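Local coordinates for protein D-glycero-D-manno-heptose 1-phosphate kinase (Bacteroides thetaiotaomicron, PDB 3K85) that is a GHMP-family kinase that probably uses ATP to phosphorylate a sugar substrate, presumably a heptose phosphate, at residues G76-S79 and L80-V84; S117-V120 and V121-K125; L143-E146 and I147-D151. All coordinates share one frame; numbering follows the deposited sequence.

Interaction 1 (G76-S79 and L80-V84)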
ATOM      1  N   GLY A  76       5.070 -39.709   1.725  1.00 51.96           N
ATOM      2  CA  GLY A  76       3.683 -39.312   1.601  1.00 49.88           C
ATOM      3  C   GLY A  76       3.320 -38.835   2.991  1.00 48.97           C
ATOM      4  O   GLY A  76       2.161 -38.587   3.322  1.00 48.70           O
ATOM      5  N   GLU A  77       4.356 -38.710   3.810  1.00 47.93           N
ATOM      6  CA  GLU A  77       4.211 -38.266   5.181  1.00 48.07           C
ATOM      7  C   GLU A  77       5.115 -37.057   5.416  1.00 46.21           C
ATOM      8  O   GLU A  77       6.324 -37.107   5.157  1.00 44.34           O
ATOM      9  CB  GLU A  77       4.586 -39.399   6.132  1.00 49.18           C
ATOM     10  CG  GLU A  77       3.836 -40.687   5.853  1.00 54.52           C
ATOM     11  CD  GLU A  77       3.981 -41.703   6.973  1.00 57.62           C
ATOM     12  OE1 GLU A  77       5.132 -41.975   7.392  1.00 57.75           O
ATOM     13  OE2 GLU A  77       2.940 -42.231   7.426  1.00 59.39           O
ATOM     14  N   ALA A  78       4.520 -35.975   5.912  1.00 44.25           N
ATOM     15  CA  ALA A  78       5.259 -34.744   6.167  1.00 40.72           C
ATOM     16  C   ALA A  78       5.946 -34.332   4.871  1.00 38.32           C
ATOM     17  O   ALA A  78       7.121 -33.981   4.861  1.00 36.42           O
ATOM     18  CB  ALA A  78       6.289 -34.964   7.270  1.00 39.70           C
ATOM     19  N   SER A  79       5.200 -34.391   3.774  1.00 38.29           N
ATOM     20  CA  SER A  79       5.738 -34.028   2.469  1.00 38.51           C
ATOM     21  C   SER A  79       6.239 -32.582   2.473  1.00 38.50           C
ATOM     22  O   SER A  79       7.376 -32.303   2.072  1.00 37.75           O
ATOM     23  CB  SER A  79       4.662 -34.203   1.396  1.00 40.29           C
ATOM     24  OG  SER A  79       4.270 -35.562   1.270  1.00 42.26           O
ATOM     25  N   LEU A  80       5.384 -31.671   2.939  1.00 37.20           N
ATOM     26  CA  LEU A  80       5.713 -30.252   3.004  1.00 34.17           C
ATOM     27  C   LEU A  80       7.049 -29.985   3.683  1.00 34.80           C
ATOM     28  O   LEU A  80       7.887 -29.255   3.152  1.00 35.89           O
ATOM     29  CB  LEU A  80       4.598 -29.505   3.722  1.00 33.03           C
ATOM     30  CG  LEU A  80       3.457 -28.970   2.853  1.00 30.87           C
ATOM     31  CD1 LEU A  80       3.181 -29.882   1.695  1.00 30.61           C
ATOM     32  CD2 LEU A  80       2.232 -28.795   3.717  1.00 29.21           C
ATOM     33  N   ILE A  81       7.252 -30.573   4.855  1.00 33.95           N
ATOM     34  CA  ILE A  81       8.501 -30.399   5.586  1.00 34.20           C
ATOM     35  C   ILE A  81       9.662 -31.002   4.798  1.00 35.92           C
ATOM     36  O   ILE A  81      10.735 -30.401   4.664  1.00 34.97           O
ATOM     37  CB  ILE A  81       8.434 -31.089   6.953  1.00 32.66           C
ATOM     38  CG1 ILE A  81       7.479 -30.322   7.867  1.00 35.51           C
ATOM     39  CG2 ILE A  81       9.826 -31.203   7.560  1.00 32.61           C
ATOM     40  CD1 ILE A  81       7.358 -30.931   9.246  1.00 32.39           C
ATOM     41  N   LYS A  82       9.444 -32.208   4.289  1.00 37.45           N
ATOM     42  CA  LYS A  82      10.465 -32.895   3.511  1.00 38.55           C
ATOM     43  C   LYS A  82      10.791 -32.106   2.238  1.00 37.12           C
ATOM     44  O   LYS A  82      11.959 -31.934   1.886  1.00 35.77           O
ATOM     45  CB  LYS A  82       9.986 -34.314   3.195  1.00 40.02           C
ATOM     46  CG  LYS A  82       9.886 -35.185   4.450  1.00 43.74           C
ATOM     47  CD  LYS A  82       9.214 -36.523   4.182  1.00 46.02           C
ATOM     48  CE  LYS A  82       9.164 -37.366   5.448  1.00 47.28           C
ATOM     49  NZ  LYS A  82       8.441 -38.644   5.219  1.00 49.32           N
ATOM     50  N   GLY A  83       9.758 -31.620   1.556  1.00 37.04           N
ATOM     51  CA  GLY A  83       9.987 -30.831   0.355  1.00 39.49           C
ATOM     52  C   GLY A  83      10.861 -29.604   0.635  1.00 39.09           C
ATOM     53  O   GLY A  83      11.848 -29.347  -0.065  1.00 38.51           O
ATOM     54  N   VAL A  84      10.509 -28.846   1.669  1.00 36.54           N
ATOM     55  CA  VAL A  84      11.271 -27.659   2.011  1.00 34.14           C
ATOM     56  C   VAL A  84      12.684 -28.027   2.404  1.00 33.11           C
ATOM     57  O   VAL A  84      13.646 -27.467   1.884  1.00 31.37           O
ATOM     58  CB  VAL A  84      10.619 -26.886   3.168  1.00 34.36           C
ATOM     59  CG1 VAL A  84      11.462 -25.667   3.512  1.00 34.27           C
ATOM     60  CG2 VAL A  84       9.207 -26.465   2.778  1.00 32.97           C
TER
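K82 lies back along the chain over A78 and E77, and with S79 these residues make most of the contact, in which a loop turns into the first turn of a helix. The K82 side chain is extended beyond CG. Its CG sits anti to its own carbonyl carbon (chi1 -67°), which aims the chain back past the helix start instead of along the helix. CG passes 3.0 Å from A78 O, CE comes within 4.2 Å of A78 CB, and the ammonium ends at the E77 carbonyl. The K82 NZ to E77 O bond measures 2.6 Å, but that oxygen is crowded in the model, so its length is unreliable. NZ also forms a salt bridge with D75 and a hydrogen bond with Y66 OH. A78 occupies the N-cap position of helix 79-91, with positive backbone angles (55/45) that turn the chain into the helix. Its carbonyl opens the i to i+4 series: K82 N donates to A78 O at 3.0 Å in a nearly straight bond. S79 follows in the same way, its O receiving G83 N; the refined separation is short enough to be doubtful, although the direction suits a helical bond. In the S5-like N-terminal domain of GHMP kinases this helix lies against the mixed sheet. A78 and I81 face that sheet, both touching I55 of strand 52-57, and A78 CB is 4.4 Å from I81 CB. Replacing K82 with a methionine would probably take the ammonium from beside D75 and the Y66 hydroxyl, and leave the E77 carbonyl without this donor, freeing the loop before the helix to shift. S79 CB points away from the following turn and its side chain touches I74, while L80 reaches L152 and V120.

Interaction 2 (S117-V120 and V121-K125)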
ATOM      1  N   SER A 117      -0.007 -23.708   1.167  1.00 27.53           N
ATOM      2  CA  SER A 117       0.971 -22.696   0.784  1.00 28.32           C
ATOM      3  C   SER A 117       1.434 -21.892   2.003  1.00 27.64           C
ATOM      4  O   SER A 117       2.615 -21.582   2.153  1.00 26.86           O
ATOM      5  CB  SER A 117       0.360 -21.774  -0.264  1.00 30.52           C
ATOM      6  OG  SER A 117      -0.112 -22.531  -1.369  1.00 34.64           O
ATOM      7  N   THR A 118       0.499 -21.566   2.887  1.00 27.93           N
ATOM      8  CA  THR A 118       0.848 -20.812   4.077  1.00 28.04           C
ATOM      9  C   THR A 118       1.864 -21.591   4.889  1.00 28.86           C
ATOM     10  O   THR A 118       2.868 -21.020   5.339  1.00 30.39           O
ATOM     11  CB  THR A 118      -0.394 -20.518   4.929  1.00 28.10           C
ATOM     12  OG1 THR A 118      -1.177 -19.512   4.279  1.00 28.43           O
ATOM     13  CG2 THR A 118      -0.006 -20.035   6.311  1.00 25.80           C
HETATM   14  N   MSE A 119       1.633 -22.896   5.052  1.00 27.20           N
HETATM   15  CA  MSE A 119       2.556 -23.731   5.826  1.00 27.36           C
HETATM   16  C   MSE A 119       3.940 -23.859   5.193  1.00 24.08           C
HETATM   17  O   MSE A 119       4.959 -23.861   5.905  1.00 21.82           O
HETATM   18  CB  MSE A 119       1.967 -25.125   6.065  1.00 31.44           C
HETATM   19  CG  MSE A 119       2.927 -26.080   6.788  1.00 38.26           C
HETATM   20 SE   MSE A 119       3.549 -25.450   8.536  1.00 50.15          SE
HETATM   21  CE  MSE A 119       1.848 -25.629   9.464  1.00 43.29           C
ATOM     22  N   VAL A 120       3.985 -23.990   3.867  1.00 23.80           N
ATOM     23  CA  VAL A 120       5.267 -24.083   3.159  1.00 23.14           C
ATOM     24  C   VAL A 120       6.048 -22.781   3.411  1.00 22.64           C
ATOM     25  O   VAL A 120       7.242 -22.808   3.717  1.00 26.24           O
ATOM     26  CB  VAL A 120       5.061 -24.266   1.627  1.00 26.36           C
ATOM     27  CG1 VAL A 120       6.392 -24.096   0.893  1.00 24.59           C
ATOM     28  CG2 VAL A 120       4.480 -25.644   1.339  1.00 25.20           C
ATOM     29  N   VAL A 121       5.369 -21.643   3.305  1.00 20.22           N
ATOM     30  CA  VAL A 121       6.018 -20.360   3.558  1.00 21.62           C
ATOM     31  C   VAL A 121       6.535 -20.331   4.993  1.00 22.08           C
ATOM     32  O   VAL A 121       7.683 -19.987   5.246  1.00 22.30           O
ATOM     33  CB  VAL A 121       5.036 -19.171   3.354  1.00 23.44           C
ATOM     34  CG1 VAL A 121       5.717 -17.832   3.742  1.00 20.01           C
ATOM     35  CG2 VAL A 121       4.562 -19.144   1.894  1.00 21.91           C
ATOM     36  N   CYS A 122       5.680 -20.709   5.933  1.00 23.38           N
ATOM     37  CA  CYS A 122       6.063 -20.734   7.336  1.00 24.47           C
ATOM     38  C   CYS A 122       7.311 -21.589   7.539  1.00 23.48           C
ATOM     39  O   CYS A 122       8.274 -21.162   8.168  1.00 20.37           O
ATOM     40  CB  CYS A 122       4.907 -21.283   8.189  1.00 27.80           C
ATOM     41  SG  CYS A 122       5.288 -21.320   9.942  1.00 33.02           S
ATOM     42  N   ILE A 123       7.296 -22.805   7.003  1.00 25.89           N
ATOM     43  CA  ILE A 123       8.452 -23.683   7.147  1.00 25.31           C
ATOM     44  C   ILE A 123       9.684 -23.024   6.537  1.00 24.67           C
ATOM     45  O   ILE A 123      10.766 -23.040   7.136  1.00 25.14           O
ATOM     46  CB  ILE A 123       8.206 -25.050   6.479  1.00 27.29           C
ATOM     47  CG1 ILE A 123       7.031 -25.752   7.165  1.00 26.65           C
ATOM     48  CG2 ILE A 123       9.455 -25.901   6.565  1.00 26.58           C
ATOM     49  CD1 ILE A 123       6.616 -27.034   6.481  1.00 31.80           C
ATOM     50  N   LEU A 124       9.522 -22.440   5.352  1.00 25.07           N
ATOM     51  CA  LEU A 124      10.631 -21.753   4.688  1.00 25.43           C
ATOM     52  C   LEU A 124      11.187 -20.660   5.592  1.00 23.49           C
ATOM     53  O   LEU A 124      12.404 -20.517   5.762  1.00 20.92           O
ATOM     54  CB  LEU A 124      10.158 -21.138   3.369  1.00 25.95           C
ATOM     55  CG  LEU A 124      10.440 -22.012   2.146  1.00 28.20           C
ATOM     56  CD1 LEU A 124       9.716 -21.476   0.926  1.00 29.42           C
ATOM     57  CD2 LEU A 124      11.943 -22.054   1.912  1.00 27.86           C
ATOM     58  N   LYS A 125      10.282 -19.887   6.180  1.00 24.91           N
ATOM     59  CA  LYS A 125      10.686 -18.818   7.067  1.00 24.69           C
ATOM     60  C   LYS A 125      11.503 -19.348   8.237  1.00 24.30           C
ATOM     61  O   LYS A 125      12.490 -18.721   8.645  1.00 24.53           O
ATOM     62  CB  LYS A 125       9.466 -18.046   7.567  1.00 28.38           C
ATOM     63  CG  LYS A 125       9.305 -16.678   6.917  1.00 35.35           C
ATOM     64  CD  LYS A 125      10.545 -15.820   7.184  1.00 40.86           C
ATOM     65  CE  LYS A 125      10.344 -14.381   6.753  1.00 44.14           C
ATOM     66  NZ  LYS A 125       9.835 -14.313   5.358  1.00 49.62           N
TER
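M119, a selenomethionine, and I123 lie one turn apart on a helix and cross obliquely, the bent chain of the first lying against the ethyl arm of the second. M119 CG is anti to the backbone N (chi1 176°), and the next two torsions both bend, folding the selenium back toward the following turn. As a result SE stands 3.8 Å from I123 CG1, and M119 CG is equally close to I123 CD1. I123 presents that arm because its CG1 lies beside its own backbone N (chi1 -62°), facing the preceding turn and passing 3.1 Å from M119 O. C122 meets M119 less closely: its CB is 4.4 Å from SE, and the contact is made by the methylene carbon. On another side of the helix V120 sends CG1 toward L124, where it meets CD1 at 4.2 Å, a looser pairing of two branch tips. V121 turns CG2 back over the S117 carbonyl, at 3.1 Å from S117 O. The glycine-rich loop leading into this helix matches the phosphate-binding motif of GHMP kinases, which in relatives binds ATP, so residues 117-125 belong to the opening part of the helix that follows it. Its backbone is regular: V121, C122, I123 and L124 donate to S117, T118, M119 and V120 in turn, with I123 N to M119 O at 2.8 Å. The two hydroxyls have their partners elsewhere, S117 OG at E148, T118 OG1 at the carbonyls of P9 and G114. M119, T118 and C122 pack on A41 of strand 39-47, whereas V120, I123 and L124 face helix 79-91, and V121 meets A164 of helix 159-166.

Interaction 3 (L143-E146 and I147-D151)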
ATOM      1  N   LEU A 143       9.933 -19.470  -4.387  1.00 33.89           N
ATOM      2  CA  LEU A 143      10.497 -20.748  -3.982  1.00 34.06           C
ATOM      3  C   LEU A 143       9.409 -21.663  -3.424  1.00 35.46           C
ATOM      4  O   LEU A 143       9.454 -22.878  -3.615  1.00 36.28           O
ATOM      5  CB  LEU A 143      11.583 -20.553  -2.929  1.00 32.16           C
ATOM      6  CG  LEU A 143      12.192 -21.855  -2.407  1.00 33.92           C
ATOM      7  CD1 LEU A 143      12.706 -22.716  -3.572  1.00 33.95           C
ATOM      8  CD2 LEU A 143      13.320 -21.523  -1.460  1.00 34.52           C
ATOM      9  N   ALA A 144       8.434 -21.069  -2.741  1.00 34.53           N
ATOM     10  CA  ALA A 144       7.342 -21.828  -2.149  1.00 36.02           C
ATOM     11  C   ALA A 144       6.449 -22.409  -3.235  1.00 36.56           C
ATOM     12  O   ALA A 144       5.999 -23.551  -3.135  1.00 35.65           O
ATOM     13  CB  ALA A 144       6.522 -20.935  -1.210  1.00 35.64           C
ATOM     14  N   TYR A 145       6.189 -21.612  -4.267  1.00 37.07           N
ATOM     15  CA  TYR A 145       5.357 -22.047  -5.377  1.00 38.03           C
ATOM     16  C   TYR A 145       6.059 -23.189  -6.093  1.00 40.14           C
ATOM     17  O   TYR A 145       5.421 -24.145  -6.532  1.00 40.70           O
ATOM     18  CB  TYR A 145       5.143 -20.906  -6.366  1.00 36.52           C
ATOM     19  CG  TYR A 145       4.302 -21.276  -7.566  1.00 35.55           C
ATOM     20  CD1 TYR A 145       2.911 -21.331  -7.477  1.00 36.42           C
ATOM     21  CD2 TYR A 145       4.896 -21.552  -8.800  1.00 37.72           C
ATOM     22  CE1 TYR A 145       2.125 -21.646  -8.592  1.00 36.46           C
ATOM     23  CE2 TYR A 145       4.125 -21.872  -9.924  1.00 36.91           C
ATOM     24  CZ  TYR A 145       2.739 -21.914  -9.816  1.00 39.47           C
ATOM     25  OH  TYR A 145       1.967 -22.205 -10.927  1.00 39.91           O
ATOM     26  N   GLU A 146       7.378 -23.086  -6.208  1.00 40.49           N
ATOM     27  CA  GLU A 146       8.137 -24.117  -6.889  1.00 43.29           C
ATOM     28  C   GLU A 146       8.223 -25.430  -6.121  1.00 43.54           C
ATOM     29  O   GLU A 146       8.146 -26.502  -6.727  1.00 45.19           O
ATOM     30  CB  GLU A 146       9.533 -23.599  -7.241  1.00 43.34           C
ATOM     31  CG  GLU A 146       9.542 -22.862  -8.573  1.00 47.33           C
ATOM     32  CD  GLU A 146      10.893 -22.288  -8.925  1.00 49.24           C
ATOM     33  OE1 GLU A 146      11.900 -23.021  -8.810  1.00 51.76           O
ATOM     34  OE2 GLU A 146      10.945 -21.105  -9.329  1.00 51.13           O
ATOM     35  N   ILE A 147       8.365 -25.361  -4.799  1.00 40.90           N
ATOM     36  CA  ILE A 147       8.441 -26.577  -3.999  1.00 37.61           C
ATOM     37  C   ILE A 147       7.109 -27.304  -4.035  1.00 39.76           C
ATOM     38  O   ILE A 147       7.044 -28.509  -4.267  1.00 39.84           O
ATOM     39  CB  ILE A 147       8.755 -26.282  -2.530  1.00 34.19           C
ATOM     40  CG1 ILE A 147      10.180 -25.771  -2.381  1.00 30.35           C
ATOM     41  CG2 ILE A 147       8.570 -27.542  -1.697  1.00 34.00           C
ATOM     42  CD1 ILE A 147      10.474 -25.254  -0.979  1.00 27.51           C
ATOM     43  N   GLU A 148       6.041 -26.553  -3.810  1.00 41.39           N
ATOM     44  CA  GLU A 148       4.702 -27.117  -3.773  1.00 42.90           C
ATOM     45  C   GLU A 148       4.177 -27.575  -5.130  1.00 43.66           C
ATOM     46  O   GLU A 148       3.759 -28.717  -5.289  1.00 43.99           O
ATOM     47  CB  GLU A 148       3.760 -26.088  -3.143  1.00 44.10           C
ATOM     48  CG  GLU A 148       2.275 -26.411  -3.185  1.00 45.95           C
ATOM     49  CD  GLU A 148       1.465 -25.489  -2.272  1.00 49.20           C
ATOM     50  OE1 GLU A 148       1.895 -24.327  -2.067  1.00 48.68           O
ATOM     51  OE2 GLU A 148       0.399 -25.919  -1.771  1.00 48.03           O
ATOM     52  N   ARG A 149       4.214 -26.680  -6.106  1.00 44.16           N
ATOM     53  CA  ARG A 149       3.707 -26.967  -7.439  1.00 44.02           C
ATOM     54  C   ARG A 149       4.531 -27.922  -8.310  1.00 43.56           C
ATOM     55  O   ARG A 149       3.954 -28.746  -9.017  1.00 43.90           O
ATOM     56  CB  ARG A 149       3.477 -25.642  -8.169  1.00 45.41           C
ATOM     57  CG  ARG A 149       2.436 -24.751  -7.482  1.00 47.34           C
ATOM     58  CD  ARG A 149       1.021 -25.252  -7.758  1.00 51.05           C
ATOM     59  NE  ARG A 149       0.163 -25.278  -6.572  1.00 54.17           N
ATOM     60  CZ  ARG A 149      -0.205 -24.207  -5.875  1.00 54.48           C
ATOM     61  NH1 ARG A 149       0.211 -23.004  -6.233  1.00 55.37           N
ATOM     62  NH2 ARG A 149      -1.010 -24.337  -4.828  1.00 54.91           N
ATOM     63  N   LYS A 150       5.858 -27.820  -8.269  1.00 42.01           N
ATOM     64  CA  LYS A 150       6.709 -28.694  -9.075  1.00 42.54           C
ATOM     65  C   LYS A 150       7.213 -29.886  -8.254  1.00 43.21           C
ATOM     66  O   LYS A 150       6.779 -31.020  -8.463  1.00 44.60           O
ATOM     67  CB  LYS A 150       7.925 -27.932  -9.635  1.00 42.82           C
ATOM     68  CG  LYS A 150       7.647 -26.558 -10.269  1.00 44.54           C
ATOM     69  CD  LYS A 150       6.671 -26.581 -11.453  1.00 44.03           C
ATOM     70  CE  LYS A 150       6.548 -25.176 -12.063  1.00 46.09           C
ATOM     71  NZ  LYS A 150       5.510 -25.012 -13.134  1.00 43.65           N
ATOM     72  N   ASP A 151       8.129 -29.619  -7.324  1.00 42.06           N
ATOM     73  CA  ASP A 151       8.717 -30.645  -6.462  1.00 40.67           C
ATOM     74  C   ASP A 151       7.743 -31.650  -5.855  1.00 41.76           C
ATOM     75  O   ASP A 151       8.093 -32.814  -5.655  1.00 42.54           O
ATOM     76  CB  ASP A 151       9.495 -29.982  -5.336  1.00 40.18           C
ATOM     77  CG  ASP A 151      10.774 -29.351  -5.815  1.00 42.66           C
ATOM     78  OD1 ASP A 151      10.837 -28.984  -7.009  1.00 42.42           O
ATOM     79  OD2 ASP A 151      11.712 -29.214  -4.998  1.00 41.09           O
TER
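R149 CG lies over one face of the Y145 ring, 3.5 Å from its centroid and 22° off the ring normal, a CH-pi contact displaced toward the CE1 rim. The guanidinium does not stack on that face: its plane is turned 73° from the ring, and Y145 CE1 lies at its edge, near its plane, with NH1 3.3 Å away. The two side chains therefore cross at about a right angle, methylene over ring and guanidinium standing beside it. With chi1 near 179°, the Y145 ring swings beside its own carbonyl carbon, over the turn where R149 arrives. The arginine charge also faces E148, but NH2 to OE2 is long at 3.7 Å and no N-H points at the oxygen; E148 OE2 is instead hydrogen-bonded to S116 OG. L143 CG meets I147 CD1 at 4.1 Å one turn apart. At the end of the helix the spacing widens into a pi-type turn. E146 O accepts two amides, D151 N at 3.2 Å, almost in line with the carbonyl, and K150 N at 3.1 Å, from above its plane. E146 and D151 have salt bridges to R87 and R90 respectively, both on helix 79-91. L143 and I147 pack on that same helix, A144 touches V120 and L124 of helix 115-131, and Y145, A144 and R149 reach Q161 of helix 159-166, so that helix 137-151 lies among three others.

How the interactions relate
The three contacts come in series along the chain, interaction 1 at the start of helix 79-91, interaction 2 within helix 115-131 and interaction 3 in the last turns of helix 137-151, with centres 11 to 12 Å apart. They meet as one helical layer. I81 and V84 touch I123, and L80 touches V120 (CG to CG2, 3.8 Å); I147 CD1 then lies 3.9 Å from V84 CA. Between interactions 2 and 3, L124 CD2 is 3.7 Å from L143 CD2, beside the polar link of S117 to E148. The three helices thus meet pairwise, and helix 115-131, which follows the glycine-rich loop, is packed between helices 79-91 and 137-151 and the sheet.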